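PDB 5IE2: oxalate--CoA ligase from Arabidopsis thaliana, which belongs to the ANL superfamily of AMP-binding enzymes, combining a large AMP-binding region with a smaller C-terminal domain, and carries ATP in this model. Local coordinates for residues A[42-47]-A[73-78]; A[57-62]-A[106-111]; A[78-83]-A[155-160]; A[127-132]-A[140-145]. All blocks are in the same frame, centred on the assembly; numbering follows the deposited sequence. Where two conformers were deposited one is given.

Interaction 1. Residues A[42-47]-A[73-78]; sequences RAASRL and FLAVIR
Two helices, 33-50 and 67-78, meet here through alanines. Over these short segments their axes approach to 8.1 Å and cross at -57°. The tight part centres on A75, whose CB fits into the first turn of segment 42-47. It lies 3.7 Å from the CB of A43. The CB of A44 points to the other helix and lies 3.5 Å from the carbonyl oxygen of A75. Only small side chains lie between the backbones at this point, so the backbones come close, and the CA atoms of A44 and A75 are 4.5 Å apart.

L47 closes one end of the contact. Its CG stands anti to the carbonyl carbon, chi1 -68°, and this sends CD1 across obliquely to V76. CD1 is 3.8 Å from V76 CG2, and it also touches the backbone between A75 and V76. Both side chains are buried.

The other end is looser. R78 offers only its aliphatic root, with CG 3.8 Å from the CB of A44. CG is anti to the backbone N, chi1 177°, and the chain then bends at chi2. The guanidinium is carried past the alanines, where NE forms a salt bridge with E41 of helix 33-50. R42 and R46 stand on the outer side of their helix and pair with D139 and D50.

No hydrogen bond joins the two segments. The contact therefore rests on apolar packing, and the charged groups are satisfied around its margin. Cohesion here depends on close fit, with small side chains permitting the short distance between the helices.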
loop_
_atom_site.group_PDB
_atom_site.type_symbol
_atom_site.label_atom_id
_atom_site.label_comp_id
_atom_site.label_asym_id
_atom_site.label_seq_id
_atom_site.Cartn_x
_atom_site.Cartn_y
_atom_site.Cartn_z
ATOM N N ARG A 42 17.959 17.011 12.522
ATOM C CA ARG A 42 17.717 17.925 13.649
ATOM C C ARG A 42 16.514 17.508 14.484
ATOM O O ARG A 42 16.532 17.568 15.740
ATOM C CB ARG A 42 17.537 19.372 13.145
ATOM C CG ARG A 42 18.886 19.848 12.572
ATOM C CD ARG A 42 18.726 21.179 11.745
ATOM N NE ARG A 42 19.862 21.450 10.836
ATOM C CZ ARG A 42 19.819 22.378 9.875
ATOM N NH1 ARG A 42 18.707 23.097 9.733
ATOM N NH2 ARG A 42 20.853 22.596 9.046
ATOM N N ALA A 43 15.467 17.062 13.791
ATOM C CA ALA A 43 14.316 16.564 14.508
ATOM C C ALA A 43 14.658 15.304 15.316
ATOM O O ALA A 43 14.145 15.126 16.422
ATOM C CB ALA A 43 13.094 16.284 13.490
ATOM N N ALA A 44 15.482 14.416 14.767
ATOM C CA ALA A 44 15.862 13.187 15.463
ATOM C C ALA A 44 16.649 13.582 16.717
ATOM O O ALA A 44 16.485 12.995 17.781
ATOM C CB ALA A 44 16.711 12.270 14.554
ATOM N N SER A 45 17.498 14.591 16.565
ATOM C CA SER A 45 18.262 15.081 17.712
ATOM C C SER A 45 17.350 15.578 18.820
ATOM O O SER A 45 17.612 15.310 20.015
ATOM C CB SER A 45 19.205 16.196 17.293
ATOM O OG SER A 45 20.345 15.622 16.697
ATOM N N ARG A 46 16.286 16.298 18.435
ATOM C CA ARG A 46 15.350 16.748 19.443
ATOM C C ARG A 46 14.607 15.564 20.091
ATOM O O ARG A 46 14.346 15.575 21.307
ATOM C CB ARG A 46 14.350 17.732 18.846
ATOM C CG ARG A 46 15.042 19.003 18.388
ATOM C CD ARG A 46 15.033 20.036 19.481
ATOM N NE ARG A 46 13.721 20.694 19.537
ATOM C CZ ARG A 46 13.034 20.938 20.653
ATOM N NH1 ARG A 46 13.537 20.598 21.834
ATOM N NH2 ARG A 46 11.849 21.553 20.588
ATOM N N LEU A 47 14.213 14.581 19.293
ATOM C CA LEU A 47 13.540 13.397 19.888
ATOM C C LEU A 47 14.431 12.721 20.949
ATOM O O LEU A 47 13.955 12.343 22.034
ATOM C CB LEU A 47 13.195 12.355 18.801
ATOM C CG LEU A 47 12.118 12.785 17.802
ATOM C CD1 LEU A 47 11.912 11.677 16.733
ATOM C CD2 LEU A 47 10.808 13.012 18.580
ATOM N N PHE A 73 8.392 10.827 10.498
ATOM C CA PHE A 73 8.552 9.379 10.246
ATOM C C PHE A 73 10.038 9.011 10.146
ATOM O O PHE A 73 10.529 8.063 10.831
ATOM C CB PHE A 73 7.816 8.971 8.965
ATOM C CG PHE A 73 7.971 7.509 8.624
ATOM C CD1 PHE A 73 7.114 6.572 9.215
ATOM C CD2 PHE A 73 8.937 7.094 7.738
ATOM C CE1 PHE A 73 7.242 5.191 8.900
ATOM C CE2 PHE A 73 9.084 5.727 7.415
ATOM C CZ PHE A 73 8.233 4.786 8.019
ATOM N N LEU A 74 10.749 9.776 9.311
ATOM C CA LEU A 74 12.170 9.454 9.112
ATOM C C LEU A 74 13.024 9.845 10.322
ATOM O O LEU A 74 14.070 9.219 10.547
ATOM C CB LEU A 74 12.694 10.161 7.857
ATOM C CG LEU A 74 12.061 9.528 6.593
ATOM C CD1 LEU A 74 12.387 10.317 5.321
ATOM C CD2 LEU A 74 12.522 7.993 6.403
ATOM N N ALA A 75 12.605 10.892 11.072
ATOM C CA ALA A 75 13.351 11.292 12.306
ATOM C C ALA A 75 13.211 10.218 13.377
ATOM O O ALA A 75 14.164 9.912 14.089
ATOM C CB ALA A 75 12.868 12.651 12.854
ATOM N N VAL A 76 12.012 9.662 13.510
ATOM C CA VAL A 76 11.785 8.572 14.480
ATOM C C VAL A 76 12.736 7.432 14.120
ATOM O O VAL A 76 13.457 6.877 15.016
ATOM C CB VAL A 76 10.308 8.098 14.499
ATOM C CG1 VAL A 76 10.178 6.714 15.216
ATOM C CG2 VAL A 76 9.429 9.191 15.205
ATOM N N ILE A 77 12.712 7.031 12.848
ATOM C CA ILE A 77 13.579 5.869 12.539
ATOM C C ILE A 77 15.065 6.154 12.676
ATOM O O ILE A 77 15.875 5.318 13.141
ATOM C CB ILE A 77 13.222 5.424 11.139
ATOM C CG1 ILE A 77 11.821 4.827 11.214
ATOM C CG2 ILE A 77 14.181 4.510 10.576
ATOM C CD1 ILE A 77 11.275 4.557 9.871
ATOM N N ARG A 78 15.442 7.372 12.315
ATOM C CA ARG A 78 16.839 7.820 12.484
ATOM C C ARG A 78 17.294 7.765 13.931
ATOM O O ARG A 78 18.459 7.412 14.214
ATOM C CB ARG A 78 16.963 9.279 11.936
ATOM C CG ARG A 78 18.382 9.886 12.139
ATOM C CD ARG A 78 19.473 9.099 11.334
ATOM N NE ARG A 78 20.729 9.843 11.505
ATOM C CZ ARG A 78 21.833 9.381 12.091
ATOM N NH1 ARG A 78 21.911 8.129 12.517
ATOM N NH2 ARG A 78 22.873 10.195 12.235
#

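Interaction 2. Residues A[57-62]-A[106-111]; sequences DVVALT and LLLTSK
Strands 58-61 and 104-110 run parallel side by side within a five-stranded mixed sheet. Three backbone bonds join them. A60 N donates to L106 O at 2.8 Å. L108 N donates to A60 O at 2.8 Å, almost straight at 173°. T62 N then reaches L108 O at 3.0 Å. A60 is thus held through both its N and its O by the neighbouring strand.

L108 makes the largest single contribution, narrowly. Its CB lies 3.9 Å from A60 O. Its CG stands anti to the carbonyl carbon, chi1 -60°, and comes 3.8 Å from V59 CG1. At the tip, CD1 is 3.6 Å from that same V59 CG1. CD1 also lies 4.0 Å from L61 CD2, and these two leucines run alongside each other. V59, L61, L106 and L108 share this face, and V76 and M72 of helix 67-78 cover it. On the other face the A60 methyl meets CD1 of L107.

Where the strands diverge beyond T62, a water bridges them, donating to T62 O and accepting from S110 N. T62 and T109 still touch there through their CG2 methyls. The T62 hydroxyl is hydrogen-bonded to the carbonyl oxygen of L86.

The buried N of L106 has no partner in the model. Bonding is therefore incomplete at that end of the pair, while further along it is regular and sealed by aliphatic packing.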
loop_
_atom_site.group_PDB
_atom_site.type_symbol
_atom_site.label_atom_id
_atom_site.label_comp_id
_atom_site.label_asym_id
_atom_site.label_seq_id
_atom_site.Cartn_x
_atom_site.Cartn_y
_atom_site.Cartn_z
ATOM N N ASP A 57 12.408 2.288 21.281
ATOM C CA ASP A 57 11.114 2.910 21.671
ATOM C C ASP A 57 10.154 2.947 20.468
ATOM O O ASP A 57 10.612 3.087 19.305
ATOM C CB ASP A 57 11.276 4.356 22.190
ATOM C CG ASP A 57 11.825 4.430 23.636
ATOM O OD1 ASP A 57 11.885 3.380 24.328
ATOM O OD2 ASP A 57 12.207 5.564 24.046
ATOM N N VAL A 58 8.839 2.882 20.738
ATOM C CA VAL A 58 7.826 3.015 19.652
ATOM C C VAL A 58 7.191 4.396 19.727
ATOM O O VAL A 58 6.794 4.832 20.814
ATOM C CB VAL A 58 6.731 1.932 19.747
ATOM C CG1 VAL A 58 5.647 2.158 18.666
ATOM C CG2 VAL A 58 7.402 0.518 19.574
ATOM N N VAL A 59 7.146 5.107 18.600
ATOM C CA VAL A 59 6.532 6.434 18.558
ATOM C C VAL A 59 5.348 6.363 17.581
ATOM O O VAL A 59 5.526 6.001 16.437
ATOM C CB VAL A 59 7.525 7.505 18.096
ATOM C CG1 VAL A 59 6.827 8.890 17.921
ATOM C CG2 VAL A 59 8.730 7.626 19.045
ATOM N N ALA A 60 4.157 6.689 18.041
ATOM C CA ALA A 60 2.964 6.675 17.168
ATOM C C ALA A 60 2.868 7.999 16.434
ATOM O O ALA A 60 3.260 9.044 16.968
ATOM C CB ALA A 60 1.652 6.419 18.003
ATOM N N LEU A 61 2.441 7.941 15.168
ATOM C CA LEU A 61 2.272 9.172 14.365
ATOM C C LEU A 61 0.845 9.203 13.818
ATOM O O LEU A 61 0.385 8.194 13.258
ATOM C CB LEU A 61 3.250 9.218 13.187
ATOM C CG LEU A 61 4.714 9.240 13.629
ATOM C CD1 LEU A 61 5.251 7.842 13.543
ATOM C CD2 LEU A 61 5.517 10.187 12.759
ATOM N N THR A 62 0.128 10.316 13.952
ATOM C CA THR A 62 -1.121 10.359 13.184
ATOM C C THR A 62 -1.250 11.740 12.530
ATOM O O THR A 62 -1.302 12.799 13.198
ATOM C CB THR A 62 -2.353 9.975 14.039
ATOM O OG1 THR A 62 -3.501 9.872 13.171
ATOM C CG2 THR A 62 -2.610 10.977 15.161
ATOM N N LEU A 106 5.130 7.670 22.825
ATOM C CA LEU A 106 4.969 9.081 22.419
ATOM C C LEU A 106 3.974 9.129 21.241
ATOM O O LEU A 106 4.002 8.246 20.365
ATOM C CB LEU A 106 6.342 9.688 22.010
ATOM C CG LEU A 106 6.336 11.070 21.352
ATOM C CD1 LEU A 106 5.865 12.134 22.335
ATOM C CD2 LEU A 106 7.703 11.439 20.736
ATOM N N LEU A 107 3.132 10.149 21.203
ATOM C CA LEU A 107 2.204 10.383 20.094
ATOM C C LEU A 107 2.598 11.678 19.407
ATOM O O LEU A 107 2.635 12.728 20.052
ATOM C CB LEU A 107 0.753 10.504 20.593
ATOM C CG LEU A 107 -0.231 10.960 19.502
ATOM C CD1 LEU A 107 -0.337 9.918 18.374
ATOM C CD2 LEU A 107 -1.612 11.220 20.161
ATOM N N LEU A 108 2.908 11.627 18.105
ATOM C CA LEU A 108 3.145 12.857 17.334
ATOM C C LEU A 108 1.946 13.187 16.452
ATOM O O LEU A 108 1.350 12.284 15.831
ATOM C CB LEU A 108 4.379 12.698 16.417
ATOM C CG LEU A 108 5.698 12.398 17.139
ATOM C CD1 LEU A 108 6.725 11.981 16.079
ATOM C CD2 LEU A 108 6.101 13.729 17.783
ATOM N N THR A 109 1.604 14.482 16.382
ATOM C CA THR A 109 0.570 14.970 15.480
ATOM C C THR A 109 0.997 16.316 14.921
ATOM O O THR A 109 2.004 16.879 15.364
ATOM C CB THR A 109 -0.831 15.190 16.192
ATOM O OG1 THR A 109 -0.725 16.331 17.047
ATOM C CG2 THR A 109 -1.285 13.993 17.055
ATOM N N SER A 110 0.198 16.856 14.000
ATOM C CA SER A 110 0.371 18.224 13.573
ATOM C C SER A 110 -0.010 19.166 14.700
ATOM O O SER A 110 -0.561 18.770 15.724
ATOM C CB SER A 110 -0.493 18.559 12.338
ATOM O OG SER A 110 -1.859 18.617 12.757
ATOM N N LYS A 111 0.269 20.448 14.468
ATOM C CA LYS A 111 -0.099 21.469 15.440
ATOM C C LYS A 111 -1.609 21.563 15.562
ATOM O O LYS A 111 -2.116 21.935 16.636
ATOM C CB LYS A 111 0.431 22.847 14.996
ATOM C CG LYS A 111 0.247 23.877 16.079
ATOM C CD LYS A 111 0.667 25.276 15.655
ATOM C CE LYS A 111 0.734 26.170 16.909
ATOM N NZ LYS A 111 1.558 25.490 17.975
HETATM O O HOH W 1 -1.789 15.255 12.828
#

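Interaction 3. Residues A[78-83]-A[155-160]; sequences RARATA and TELVNH
The guanidinium of R80 lies flat on the imidazole of H160, with centres 4.0 Å apart and planes at 7°. NH2 sits over the middle of the ring. The guanidinium of R78 is used at its edge instead: L157 O and T155 O lie in its plane, and N159 OD1 is tilted out of it.

A Schellman motif ends helix 67-78, with R80 as its C-prime residue at a positive phi of 68°. R78 is in the last turn of the helix. The loop 155-160 packs along this helix end. R80 passes N159 in the opposite direction, and its CD comes 3.1 Å from V158 O. A bend at chi3, 62°, then helps lay the guanidinium against H160. D163 ties the two partners together: its OD2 forms a salt bridge with R80 NE and accepts from H160 N.

R78 is gripped at two levels. Its NH1, beside the NE that pairs with E41, serves two acceptors, L157 O at 3.0 Å and N159 OD1 also at 3.0 Å. The bond to N159 OD1 is the more bent of the two. The carbonyl of R78 accepts from N159 ND2. The amide of N159 therefore bonds both the backbone carbonyl and the side chain of R78, its plane steeply turned against the guanidinium.

L157 adds the apolar part. Its CD1 lies 3.7 Å from A79 CA, just where the helix ends. The contact fastens a surface loop to the turn between helix 67-78 and strand 82-85. In the bond from N159 ND2 to R78 O, 2.9 Å long, the donor stands above the carbonyl plane.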
loop_
_atom_site.group_PDB
_atom_site.type_symbol
_atom_site.label_atom_id
_atom_site.label_comp_id
_atom_site.label_asym_id
_atom_site.label_seq_id
_atom_site.Cartn_x
_atom_site.Cartn_y
_atom_site.Cartn_z
ATOM N N ARG A 78 15.442 7.372 12.315
ATOM C CA ARG A 78 16.839 7.820 12.484
ATOM C C ARG A 78 17.294 7.765 13.931
ATOM O O ARG A 78 18.459 7.412 14.214
ATOM C CB ARG A 78 16.963 9.279 11.936
ATOM C CG ARG A 78 18.382 9.886 12.139
ATOM C CD ARG A 78 19.473 9.099 11.334
ATOM N NE ARG A 78 20.729 9.843 11.505
ATOM C CZ ARG A 78 21.833 9.381 12.091
ATOM N NH1 ARG A 78 21.911 8.129 12.517
ATOM N NH2 ARG A 78 22.873 10.195 12.235
ATOM N N ALA A 79 16.378 8.066 14.867
ATOM C CA ALA A 79 16.699 8.038 16.296
ATOM C C ALA A 79 16.705 6.597 16.869
ATOM O O ALA A 79 16.751 6.409 18.086
ATOM C CB ALA A 79 15.709 8.920 17.067
ATOM N N ARG A 80 16.658 5.611 15.975
ATOM C CA ARG A 80 16.644 4.164 16.289
ATOM C C ARG A 80 15.363 3.726 16.968
ATOM O O ARG A 80 15.329 2.696 17.634
ATOM C CB ARG A 80 17.869 3.743 17.197
ATOM C CG ARG A 80 19.243 4.062 16.550
ATOM C CD ARG A 80 20.389 3.411 17.388
ATOM N NE ARG A 80 20.262 1.943 17.408
ATOM C CZ ARG A 80 20.794 1.146 18.330
ATOM N NH1 ARG A 80 21.478 1.676 19.344
ATOM N NH2 ARG A 80 20.610 -0.179 18.265
ATOM N N ALA A 81 14.299 4.491 16.773
ATOM C CA ALA A 81 13.008 4.138 17.310
ATOM C C ALA A 81 12.158 3.553 16.206
ATOM O O ALA A 81 12.544 3.577 15.034
ATOM C CB ALA A 81 12.332 5.396 17.936
ATOM N N THR A 82 10.991 3.033 16.585
ATOM C CA THR A 82 10.078 2.377 15.644
ATOM C C THR A 82 8.886 3.299 15.397
ATOM O O THR A 82 8.245 3.680 16.374
ATOM C CB THR A 82 9.572 1.008 16.220
ATOM O OG1 THR A 82 10.709 0.136 16.415
ATOM C CG2 THR A 82 8.613 0.321 15.232
ATOM N N ALA A 83 8.599 3.634 14.132
ATOM C CA ALA A 83 7.432 4.483 13.792
ATOM C C ALA A 83 6.167 3.634 13.699
ATOM O O ALA A 83 6.209 2.597 13.037
ATOM C CB ALA A 83 7.673 5.184 12.499
ATOM N N THR A 155 23.950 12.729 15.423
ATOM C CA THR A 155 25.162 12.437 14.645
ATOM C C THR A 155 25.791 11.114 15.055
ATOM O O THR A 155 26.042 10.250 14.215
ATOM C CB THR A 155 26.224 13.542 14.790
ATOM O OG1 THR A 155 25.649 14.810 14.438
ATOM C CG2 THR A 155 27.412 13.247 13.882
ATOM N N GLU A 156 26.036 11.010 16.362
ATOM C CA GLU A 156 26.538 9.827 17.067
ATOM C C GLU A 156 25.808 8.515 16.740
ATOM O O GLU A 156 26.425 7.461 16.662
ATOM C CB GLU A 156 26.433 10.089 18.575
ATOM C CG GLU A 156 27.322 9.234 19.442
ATOM C CD GLU A 156 27.141 9.531 20.918
ATOM O OE1 GLU A 156 26.181 10.258 21.271
ATOM O OE2 GLU A 156 27.969 9.036 21.716
ATOM N N LEU A 157 24.491 8.605 16.585
ATOM C CA LEU A 157 23.612 7.459 16.398
ATOM C C LEU A 157 24.005 6.565 15.245
ATOM O O LEU A 157 24.192 7.050 14.123
ATOM C CB LEU A 157 22.193 7.953 16.141
ATOM C CG LEU A 157 21.536 8.585 17.351
ATOM C CD1 LEU A 157 20.156 8.997 16.976
ATOM C CD2 LEU A 157 21.536 7.606 18.495
ATOM N N VAL A 158 24.059 5.265 15.501
ATOM C CA VAL A 158 24.295 4.300 14.434
ATOM C C VAL A 158 23.008 3.498 14.189
ATOM O O VAL A 158 22.435 2.943 15.141
ATOM C CB VAL A 158 25.439 3.327 14.812
ATOM C CG1 VAL A 158 25.608 2.261 13.759
ATOM C CG2 VAL A 158 26.741 4.113 14.964
ATOM N N ASN A 159 22.535 3.466 12.954
ATOM C CA ASN A 159 21.348 2.656 12.676
ATOM C C ASN A 159 21.738 1.234 12.295
ATOM O O ASN A 159 22.485 1.036 11.351
ATOM C CB ASN A 159 20.509 3.309 11.570
ATOM C CG ASN A 159 20.132 4.750 11.929
ATOM O OD1 ASN A 159 20.664 5.717 11.348
ATOM N ND2 ASN A 159 19.194 4.896 12.879
ATOM N N HIS A 160 21.189 0.265 13.012
ATOM C CA HIS A 160 21.469 -1.147 12.800
ATOM C C HIS A 160 20.419 -1.750 11.886
ATOM O O HIS A 160 19.258 -1.479 12.048
ATOM C CB HIS A 160 21.443 -1.915 14.113
ATOM C CG HIS A 160 22.405 -1.393 15.123
ATOM N ND1 HIS A 160 22.974 -2.204 16.066
ATOM C CD2 HIS A 160 22.875 -0.146 15.365
ATOM C CE1 HIS A 160 23.763 -1.486 16.849
ATOM N NE2 HIS A 160 23.701 -0.232 16.460
#

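Interaction 4. Residues A[127-132]-A[140-145]; sequences SHVTAT and LVLSVA
This is a beta hairpin at the edge of the five-stranded mixed sheet. Strand 127-132 pairs there with the short outermost strand 141-142. The hydrogen-bonded pair is T132 with V141. V141 N donates to T132 O at 2.8 Å, and T132 N returns a bond to V141 O at 2.9 Å. A131 and L142 form the non-hydrogen-bonded pair next to it.

The A131 methyl faces two leucine tips, 3.7 Å from L142 CD2 and 3.9 Å from L140 CD2. M72 of helix 67-78 touches all three residues, so this face is buried against the helix. V129 CG1 extends the apolar patch to L142. The face of T132 and V141 is more open. There a water links the hydroxyls of T130 and T132 with V141 O.

S143 follows the short strand, yet its N still donates to T130 O. The side chain then stands in for a backbone acceptor. With chi1 at 68° the hydroxyl is between the backbone N and the carbonyl carbon, and it faces T130. T130 N donates to S143 OG at 2.9 Å, nearly straight at 171°. A second water lies 2.8 Å from S143 OG and donates to H128 O.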
loop_
_atom_site.group_PDB
_atom_site.type_symbol
_atom_site.label_atom_id
_atom_site.label_comp_id
_atom_site.label_asym_id
_atom_site.label_seq_id
_atom_site.Cartn_x
_atom_site.Cartn_y
_atom_site.Cartn_z
ATOM N N SER A 127 2.780 10.717 26.360
ATOM C CA SER A 127 3.067 12.093 25.964
ATOM C C SER A 127 2.614 12.425 24.536
ATOM O O SER A 127 2.678 11.600 23.634
ATOM C CB SER A 127 4.563 12.373 26.074
ATOM O OG SER A 127 5.040 11.986 27.346
ATOM N N HIS A 128 2.169 13.653 24.348
ATOM C CA HIS A 128 1.724 14.126 23.053
ATOM C C HIS A 128 2.579 15.315 22.674
ATOM O O HIS A 128 2.739 16.238 23.468
ATOM C CB HIS A 128 0.238 14.511 23.105
ATOM C CG HIS A 128 -0.215 15.272 21.909
ATOM N ND1 HIS A 128 -0.726 16.553 21.978
ATOM C CD2 HIS A 128 -0.149 14.958 20.587
ATOM C CE1 HIS A 128 -0.986 16.983 20.753
ATOM N NE2 HIS A 128 -0.656 16.028 19.890
ATOM N N VAL A 129 3.158 15.274 21.472
ATOM C CA VAL A 129 3.971 16.365 20.954
ATOM C C VAL A 129 3.528 16.719 19.554
ATOM O O VAL A 129 3.180 15.837 18.763
ATOM C CB VAL A 129 5.483 15.952 20.939
ATOM C CG1 VAL A 129 6.354 16.975 20.166
ATOM C CG2 VAL A 129 5.942 15.772 22.392
ATOM N N THR A 130 3.516 18.000 19.233
ATOM C CA THR A 130 3.101 18.419 17.916
ATOM C C THR A 130 4.329 18.803 17.098
ATOM O O THR A 130 5.378 19.157 17.648
ATOM C CB THR A 130 2.143 19.608 17.942
ATOM O OG1 THR A 130 2.812 20.774 18.459
ATOM C CG2 THR A 130 0.905 19.295 18.775
ATOM N N ALA A 131 4.179 18.711 15.792
ATOM C CA ALA A 131 5.252 19.005 14.839
ATOM C C ALA A 131 4.771 19.967 13.766
ATOM O O ALA A 131 3.716 19.739 13.137
ATOM C CB ALA A 131 5.768 17.654 14.199
ATOM N N THR A 132 5.556 21.029 13.503
ATOM C CA THR A 132 5.183 22.032 12.506
ATOM C C THR A 132 6.381 22.532 11.696
ATOM O O THR A 132 7.377 22.906 12.285
ATOM C CB THR A 132 4.557 23.294 13.140
ATOM O OG1 THR A 132 3.588 22.894 14.098
ATOM C CG2 THR A 132 3.906 24.127 12.062
ATOM N N LEU A 140 12.240 22.191 11.922
ATOM C CA LEU A 140 10.890 21.776 12.271
ATOM C C LEU A 140 10.641 22.095 13.758
ATOM O O LEU A 140 11.507 21.842 14.622
ATOM C CB LEU A 140 10.718 20.279 11.971
ATOM C CG LEU A 140 9.335 19.702 12.224
ATOM C CD1 LEU A 140 8.947 18.711 11.147
ATOM C CD2 LEU A 140 9.396 19.047 13.611
ATOM N N VAL A 141 9.471 22.648 14.061
ATOM C CA VAL A 141 9.186 23.022 15.456
ATOM C C VAL A 141 8.466 21.924 16.178
ATOM O O VAL A 141 7.362 21.578 15.753
ATOM C CB VAL A 141 8.281 24.253 15.542
ATOM C CG1 VAL A 141 7.998 24.600 17.018
ATOM C CG2 VAL A 141 8.917 25.431 14.755
ATOM N N LEU A 142 9.063 21.423 17.257
ATOM C CA LEU A 142 8.421 20.422 18.107
ATOM C C LEU A 142 7.994 21.042 19.419
ATOM O O LEU A 142 8.736 21.843 19.979
ATOM C CB LEU A 142 9.362 19.267 18.385
ATOM C CG LEU A 142 9.628 18.384 17.157
ATOM C CD1 LEU A 142 10.851 17.514 17.503
ATOM C CD2 LEU A 142 8.409 17.461 16.812
ATOM N N SER A 143 6.835 20.647 19.933
ATOM C CA SER A 143 6.294 21.262 21.150
ATOM C C SER A 143 6.883 20.644 22.419
ATOM O O SER A 143 6.190 20.422 23.390
ATOM C CB SER A 143 4.791 21.126 21.179
ATOM O OG SER A 143 4.425 19.758 21.356
ATOM N N VAL A 144 8.128 20.233 22.376
ATOM C CA VAL A 144 8.764 19.742 23.581
ATOM C C VAL A 144 9.820 20.775 23.977
ATOM O O VAL A 144 10.468 21.367 23.119
ATOM C CB VAL A 144 9.355 18.316 23.373
ATOM C CG1 VAL A 144 10.485 18.332 22.359
ATOM C CG2 VAL A 144 9.803 17.732 24.701
ATOM N N ALA A 145 9.949 21.032 25.273
ATOM C CA ALA A 145 10.889 22.043 25.770
ATOM C C ALA A 145 12.339 21.721 25.423
ATOM O O ALA A 145 12.707 20.555 25.360
ATOM C CB ALA A 145 10.745 22.180 27.292
HETATM O O HOH W 2 3.485 18.744 23.823
HETATM O O HOH W 3 4.770 22.129 16.883
#

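How the interactions relate
All four contacts lie in one part of the AMP-binding region, around a mixed sheet ordered 82-85, 58-61, 104-110, 127-132, 141-142. Interaction 2 is inside this sheet. Interaction 4, about 9 Å away between centres, forms its edge. Helices 33-50 and 67-78 of interaction 1 pack on one face, where V76 meets V59 and L108. R46 of helix 33-50 reaches V144 of the edge hairpin, so helices and sheet form one layered unit. Interaction 3 shares R78 with interaction 1, their centres about 8 Å apart, and leads into strand 82-85. Along the chain, interactions 1 and 2 interleave, and interaction 4 is nested in the loop closed by interaction 3. The ATP pocket residues come later in the chain.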